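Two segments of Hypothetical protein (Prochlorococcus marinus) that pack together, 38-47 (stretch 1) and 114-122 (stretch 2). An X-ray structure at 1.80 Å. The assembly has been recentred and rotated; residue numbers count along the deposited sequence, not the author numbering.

Stretch 1 38-47: EWKILVEVVM
Stretch 2 (114-122) VVNAMRSMW

Both stretches are helical. Stretch 1 is helix throughout and continues beyond both ends, with phi/psi near -62/-45 and backbone hydrogen bonds such as Met47 N to Val43 O (2.9 Å). Stretch 2 enters already helical, phi/psi near -61/-44 through Arg119, whose psi is -28°; Ser120 follows at -112/15, and Met121 (-47/-40) is in a loop. The axes approach to 10.6 Å and cross steeply, at a signed angle of -126°, their directions more opposed than aligned. Register is set by Val43 CA to Met118 CA, 6.6 Å, and Met47 CA to Val115 CA, 7.4 Å.

No hydrogen bond crosses the interface; apolar packing, burying 406 Å² in all, joins the two stretches. Its centre is Met118, a selenomethionine whose CA-to-CB bond points toward the first helix. With chi angles m, t, t it extends as a knob into the hole formed by Leu42, Val43, Val46 and Met47. Its unbranched chain reaches deep: CE lies 3.9 Å from Leu42 CD2 and SE 3.8 Å from Val46 CG1, while CB stays 4.3 Å from Val43 CG1. Val43 and Val46 (both chi1 t) point CA-to-CB toward stretch 2 and help line the hole. Leu42 (t, p) starts sideways, yet its end comes nearer.

Beside the knob, Val46 CG1 meets Val115 CG2 (chi1 t) at 3.7 Å, one branched side chain against another. Met47, also selenomethionine, folds back (m, m, chi3 93°), placing CE 3.8 Å from Val115 CG1 and 4.0 Å from Met118 SE. Its SE lies 3.4 Å from both Arg119 CG and Arg119 NE, so the exposed arginine (m, t, t, chi4 110°) lies along it with both methylene chain and guanidinium.

At the other end, Trp39 (chi1 t, chi2 -106°) spreads its broad ring obliquely, CH2 4.0 Å from Met118 CG and CZ2 3.9 Å from CG of selenomethionine Met121 (m, m, m).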

ATOM      1  N   GLU A  38      -8.525 -10.949  -9.680  1.00 33.71           N
ATOM      2  CA  GLU A  38      -7.542 -10.805  -8.601  1.00 32.61           C
ATOM      3  C   GLU A  38      -8.173 -10.978  -7.195  1.00 31.91           C
ATOM      4  O   GLU A  38      -7.578 -11.569  -6.296  1.00 32.05           O
ATOM      5  CB  GLU A  38      -6.907  -9.421  -8.660  1.00 33.76           C
ATOM      6  CG  GLU A  38      -6.004  -9.270  -9.860  1.00 35.96           C
ATOM      7  CD  GLU A  38      -5.546  -7.848 -10.101  1.00 44.23           C
ATOM      8  OE1 GLU A  38      -6.206  -6.877  -9.659  1.00 36.30           O
ATOM      9  OE2 GLU A  38      -4.517  -7.721 -10.776  1.00 40.29           O
ATOM     10  N   TRP A  39      -9.361 -10.417  -7.005  1.00 32.72           N
ATOM     11  CA  TRP A  39     -10.091 -10.579  -5.766  1.00 31.01           C
ATOM     12  C   TRP A  39     -10.410 -12.059  -5.470  1.00 29.60           C
ATOM     13  O   TRP A  39     -10.162 -12.531  -4.359  1.00 32.21           O
ATOM     14  CB  TRP A  39     -11.369  -9.718  -5.775  1.00 32.56           C
ATOM     15  CG  TRP A  39     -12.285 -10.007  -4.636  1.00 31.63           C
ATOM     16  CD1 TRP A  39     -13.452 -10.674  -4.713  1.00 36.08           C
ATOM     17  CD2 TRP A  39     -12.079  -9.722  -3.251  1.00 32.98           C
ATOM     18  NE1 TRP A  39     -14.016 -10.790  -3.477  1.00 37.59           N
ATOM     19  CE2 TRP A  39     -13.206 -10.198  -2.559  1.00 35.09           C
ATOM     20  CE3 TRP A  39     -11.082  -9.079  -2.535  1.00 32.45           C
ATOM     21  CZ2 TRP A  39     -13.345 -10.071  -1.173  1.00 36.35           C
ATOM     22  CZ3 TRP A  39     -11.215  -8.956  -1.168  1.00 39.02           C
ATOM     23  CH2 TRP A  39     -12.343  -9.457  -0.503  1.00 36.17           C
ATOM     24  N   LYS A  40     -10.980 -12.741  -6.430  1.00 29.68           N
ATOM     25  CA  LYS A  40     -11.353 -14.171  -6.289  1.00 32.04           C
ATOM     26  C   LYS A  40     -10.163 -15.029  -5.851  1.00 34.38           C
ATOM     27  O   LYS A  40     -10.235 -15.799  -4.882  1.00 35.16           O
ATOM     28  CB  LYS A  40     -11.850 -14.698  -7.607  1.00 33.02           C
ATOM     29  CG  LYS A  40     -12.319 -16.167  -7.542  1.00 34.38           C
ATOM     30  CD  LYS A  40     -12.827 -16.612  -8.872  1.00 38.87           C
ATOM     31  CE  LYS A  40     -13.237 -18.082  -8.834  1.00 44.50           C
ATOM     32  NZ  LYS A  40     -13.402 -18.608 -10.206  1.00 49.95           N
ATOM     33  N   ILE A  41      -9.054 -14.873  -6.558  1.00 33.14           N
ATOM     34  CA  ILE A  41      -7.854 -15.638  -6.236  1.00 32.90           C
ATOM     35  C   ILE A  41      -7.302 -15.257  -4.861  1.00 33.05           C
ATOM     36  O   ILE A  41      -6.906 -16.140  -4.081  1.00 32.77           O
ATOM     37  CB  ILE A  41      -6.794 -15.513  -7.346  1.00 34.77           C
ATOM     38  CG1 ILE A  41      -7.288 -16.135  -8.648  1.00 35.99           C
ATOM     39  CG2 ILE A  41      -5.468 -16.231  -6.925  1.00 35.01           C
ATOM     40  CD1 ILE A  41      -6.373 -15.881  -9.829  1.00 39.15           C
ATOM     41  N   LEU A  42      -7.277 -13.959  -4.547  1.00 30.28           N
ATOM     42  CA  LEU A  42      -6.815 -13.482  -3.260  1.00 32.04           C
ATOM     43  C   LEU A  42      -7.538 -14.201  -2.135  1.00 32.48           C
ATOM     44  O   LEU A  42      -6.918 -14.731  -1.218  1.00 34.09           O
ATOM     45  CB  LEU A  42      -7.024 -11.961  -3.084  1.00 33.00           C
ATOM     46  CG  LEU A  42      -6.590 -11.446  -1.711  1.00 33.02           C
ATOM     47  CD1 LEU A  42      -5.125 -11.751  -1.411  1.00 35.90           C
ATOM     48  CD2 LEU A  42      -6.841  -9.938  -1.609  1.00 33.99           C
ATOM     49  N   VAL A  43      -8.859 -14.207  -2.197  1.00 31.81           N
ATOM     50  CA  VAL A  43      -9.640 -14.824  -1.138  1.00 32.27           C
ATOM     51  C   VAL A  43      -9.366 -16.328  -1.021  1.00 32.39           C
ATOM     52  O   VAL A  43      -9.226 -16.849   0.085  1.00 33.23           O
ATOM     53  CB  VAL A  43     -11.138 -14.519  -1.266  1.00 34.95           C
ATOM     54  CG1 VAL A  43     -11.895 -15.229  -0.134  1.00 35.54           C
ATOM     55  CG2 VAL A  43     -11.407 -12.997  -1.189  1.00 33.78           C
ATOM     56  N   GLU A  44      -9.243 -17.009  -2.152  1.00 31.47           N
ATOM     57  CA  GLU A  44      -8.946 -18.418  -2.133  1.00 31.26           C
ATOM     58  C   GLU A  44      -7.556 -18.707  -1.521  1.00 33.29           C
ATOM     59  O   GLU A  44      -7.387 -19.676  -0.774  1.00 32.02           O
ATOM     60  CB  GLU A  44      -9.035 -18.959  -3.543  1.00 31.97           C
ATOM     61  CG  GLU A  44     -10.495 -18.996  -4.047  1.00 34.30           C
ATOM     62  CD  GLU A  44     -10.626 -19.381  -5.497  1.00 42.87           C
ATOM     63  OE1 GLU A  44      -9.584 -19.543  -6.131  1.00 48.34           O
ATOM     64  OE2 GLU A  44     -11.767 -19.504  -5.999  1.00 42.77           O
ATOM     65  N   VAL A  45      -6.587 -17.840  -1.823  1.00 34.24           N
ATOM     66  CA  VAL A  45      -5.228 -18.004  -1.306  1.00 33.82           C
ATOM     67  C   VAL A  45      -5.181 -17.767   0.208  1.00 35.08           C
ATOM     68  O   VAL A  45      -4.596 -18.552   0.963  1.00 34.62           O
ATOM     69  CB  VAL A  45      -4.291 -17.036  -2.034  1.00 35.01           C
ATOM     70  CG1 VAL A  45      -2.951 -16.761  -1.245  1.00 36.43           C
ATOM     71  CG2 VAL A  45      -4.036 -17.531  -3.480  1.00 35.70           C
ATOM     72  N   VAL A  46      -5.796 -16.676   0.632  1.00 34.18           N
ATOM     73  CA  VAL A  46      -5.829 -16.324   2.046  1.00 35.09           C
ATOM     74  C   VAL A  46      -6.585 -17.397   2.830  1.00 34.65           C
ATOM     75  O   VAL A  46      -6.094 -17.794   3.901  1.00 35.56           O
ATOM     76  CB  VAL A  46      -6.361 -14.928   2.251  1.00 35.64           C
ATOM     77  CG1 VAL A  46      -6.592 -14.614   3.779  1.00 40.23           C
ATOM     78  CG2 VAL A  46      -5.419 -13.903   1.643  1.00 33.91           C
HETATM   79  N   MSE A  47      -7.722 -17.889   2.313  1.00 33.08           N
HETATM   80  CA  MSE A  47      -8.485 -18.910   3.031  1.00 32.73           C
HETATM   81  C   MSE A  47      -7.646 -20.176   3.162  1.00 34.76           C
HETATM   82  O   MSE A  47      -7.654 -20.842   4.206  1.00 33.08           O
HETATM   83  CB  MSE A  47      -9.794 -19.285   2.331  1.00 35.06           C
HETATM   84  CG  MSE A  47     -10.973 -18.277   2.314  1.00 40.66           C
HETATM   85 SE   MSE A  47     -11.241 -17.411   4.043  0.75 51.50          SE
HETATM   86  CE  MSE A  47     -10.161 -15.865   3.743  1.00 54.50           C
ATOM     87  N   VAL A 114      -9.597  -9.224   8.823  1.00 30.50           N
ATOM     88  CA  VAL A 114      -9.620  -9.187   7.372  1.00 33.42           C
ATOM     89  C   VAL A 114     -10.205 -10.495   6.844  1.00 34.59           C
ATOM     90  O   VAL A 114     -11.062 -10.491   5.939  1.00 33.71           O
ATOM     91  CB  VAL A 114      -8.241  -8.976   6.810  1.00 33.06           C
ATOM     92  CG1 VAL A 114      -8.218  -9.215   5.305  1.00 32.14           C
ATOM     93  CG2 VAL A 114      -7.782  -7.540   7.135  1.00 34.24           C
ATOM     94  N   VAL A 115      -9.759 -11.607   7.410  1.00 33.33           N
ATOM     95  CA  VAL A 115     -10.247 -12.919   6.974  1.00 33.71           C
ATOM     96  C   VAL A 115     -11.731 -13.012   7.189  1.00 33.88           C
ATOM     97  O   VAL A 115     -12.463 -13.436   6.293  1.00 36.59           O
ATOM     98  CB  VAL A 115      -9.481 -14.087   7.677  1.00 34.57           C
ATOM     99  CG1 VAL A 115     -10.217 -15.397   7.514  1.00 42.55           C
ATOM    100  CG2 VAL A 115      -8.058 -14.186   7.100  1.00 39.28           C
ATOM    101  N   ASN A 116     -12.182 -12.644   8.385  1.00 33.54           N
ATOM    102  CA  ASN A 116     -13.597 -12.667   8.682  1.00 35.06           C
ATOM    103  C   ASN A 116     -14.416 -11.843   7.681  1.00 35.88           C
ATOM    104  O   ASN A 116     -15.509 -12.283   7.266  1.00 37.01           O
ATOM    105  CB  ASN A 116     -13.837 -12.212  10.129  1.00 34.87           C
ATOM    106  CG  ASN A 116     -13.358 -13.252  11.165  1.00 44.09           C
ATOM    107  OD1 ASN A 116     -13.159 -14.438  10.846  1.00 52.63           O
ATOM    108  ND2 ASN A 116     -13.214 -12.815  12.419  1.00 53.48           N
ATOM    109  N   ALA A 117     -13.894 -10.668   7.298  1.00 33.78           N
ATOM    110  CA  ALA A 117     -14.571  -9.789   6.314  1.00 35.54           C
ATOM    111  C   ALA A 117     -14.590 -10.446   4.945  1.00 34.74           C
ATOM    112  O   ALA A 117     -15.578 -10.364   4.249  1.00 34.80           O
ATOM    113  CB  ALA A 117     -13.881  -8.420   6.226  1.00 37.73           C
HETATM  114  N   MSE A 118     -13.483 -11.065   4.534  1.00 34.54           N
HETATM  115  CA  MSE A 118     -13.413 -11.746   3.245  1.00 37.41           C
HETATM  116  C   MSE A 118     -14.431 -12.827   3.155  1.00 38.98           C
HETATM  117  O   MSE A 118     -15.099 -12.951   2.126  1.00 39.38           O
HETATM  118  CB  MSE A 118     -12.026 -12.361   3.020  1.00 35.25           C
HETATM  119  CG  MSE A 118     -11.003 -11.342   2.756  1.00 38.93           C
HETATM  120 SE   MSE A 118      -9.262 -12.174   2.490  0.75 42.71          SE
HETATM  121  CE  MSE A 118      -8.330 -10.649   1.882  1.00 41.99           C
ATOM    122  N   ARG A 119     -14.551 -13.620   4.216  1.00 37.51           N
ATOM    123  CA  ARG A 119     -15.513 -14.712   4.235  1.00 41.81           C
ATOM    124  C   ARG A 119     -16.985 -14.280   4.167  1.00 42.63           C
ATOM    125  O   ARG A 119     -17.824 -15.044   3.697  1.00 40.88           O
ATOM    126  CB  ARG A 119     -15.350 -15.540   5.509  1.00 40.99           C
ATOM    127  CG  ARG A 119     -14.089 -16.350   5.622  1.00 42.27           C
ATOM    128  CD  ARG A 119     -14.221 -17.393   6.765  1.00 50.09           C
ATOM    129  NE  ARG A 119     -13.062 -18.295   6.810  1.00 61.84           N
ATOM    130  CZ  ARG A 119     -12.111 -18.335   7.752  1.00 64.90           C
ATOM    131  NH1 ARG A 119     -12.156 -17.545   8.828  1.00 67.48           N
ATOM    132  NH2 ARG A 119     -11.111 -19.223   7.637  1.00 61.63           N
ATOM    133  N   SER A 120     -17.302 -13.084   4.653  1.00 42.29           N
ATOM    134  CA  SER A 120     -18.676 -12.625   4.723  1.00 45.57           C
ATOM    135  C   SER A 120     -19.059 -11.474   3.804  1.00 47.49           C
ATOM    136  O   SER A 120     -20.120 -10.894   4.010  1.00 47.62           O
ATOM    137  CB  SER A 120     -18.943 -12.163   6.153  1.00 44.10           C
ATOM    138  OG  SER A 120     -18.141 -11.034   6.449  1.00 45.74           O
HETATM  139  N   MSE A 121     -18.256 -11.131   2.795  1.00 48.57           N
HETATM  140  CA  MSE A 121     -18.572  -9.922   1.983  1.00 49.82           C
HETATM  141  C   MSE A 121     -20.053  -9.754   1.477  1.00 51.99           C
HETATM  142  O   MSE A 121     -20.616  -8.638   1.472  1.00 48.62           O
HETATM  143  CB  MSE A 121     -17.589  -9.755   0.837  1.00 46.98           C
HETATM  144  CG  MSE A 121     -16.254  -9.197   1.209  1.00 50.51           C
HETATM  145 SE   MSE A 121     -16.141  -7.383   2.074  0.75 45.63          SE
HETATM  146  CE  MSE A 121     -16.729  -6.059   0.714  1.00 40.54           C
ATOM    147  N   TRP A 122     -20.665 -10.863   1.059  1.00 54.49           N
ATOM    148  CA  TRP A 122     -22.072 -10.890   0.616  1.00 56.13           C
ATOM    149  C   TRP A 122     -23.007 -11.443   1.717  1.00 55.77           C
ATOM    150  O   TRP A 122     -24.156 -11.773   1.423  1.00 56.89           O
ATOM    151  CB  TRP A 122     -22.189 -11.739  -0.657  1.00 56.93           C
TER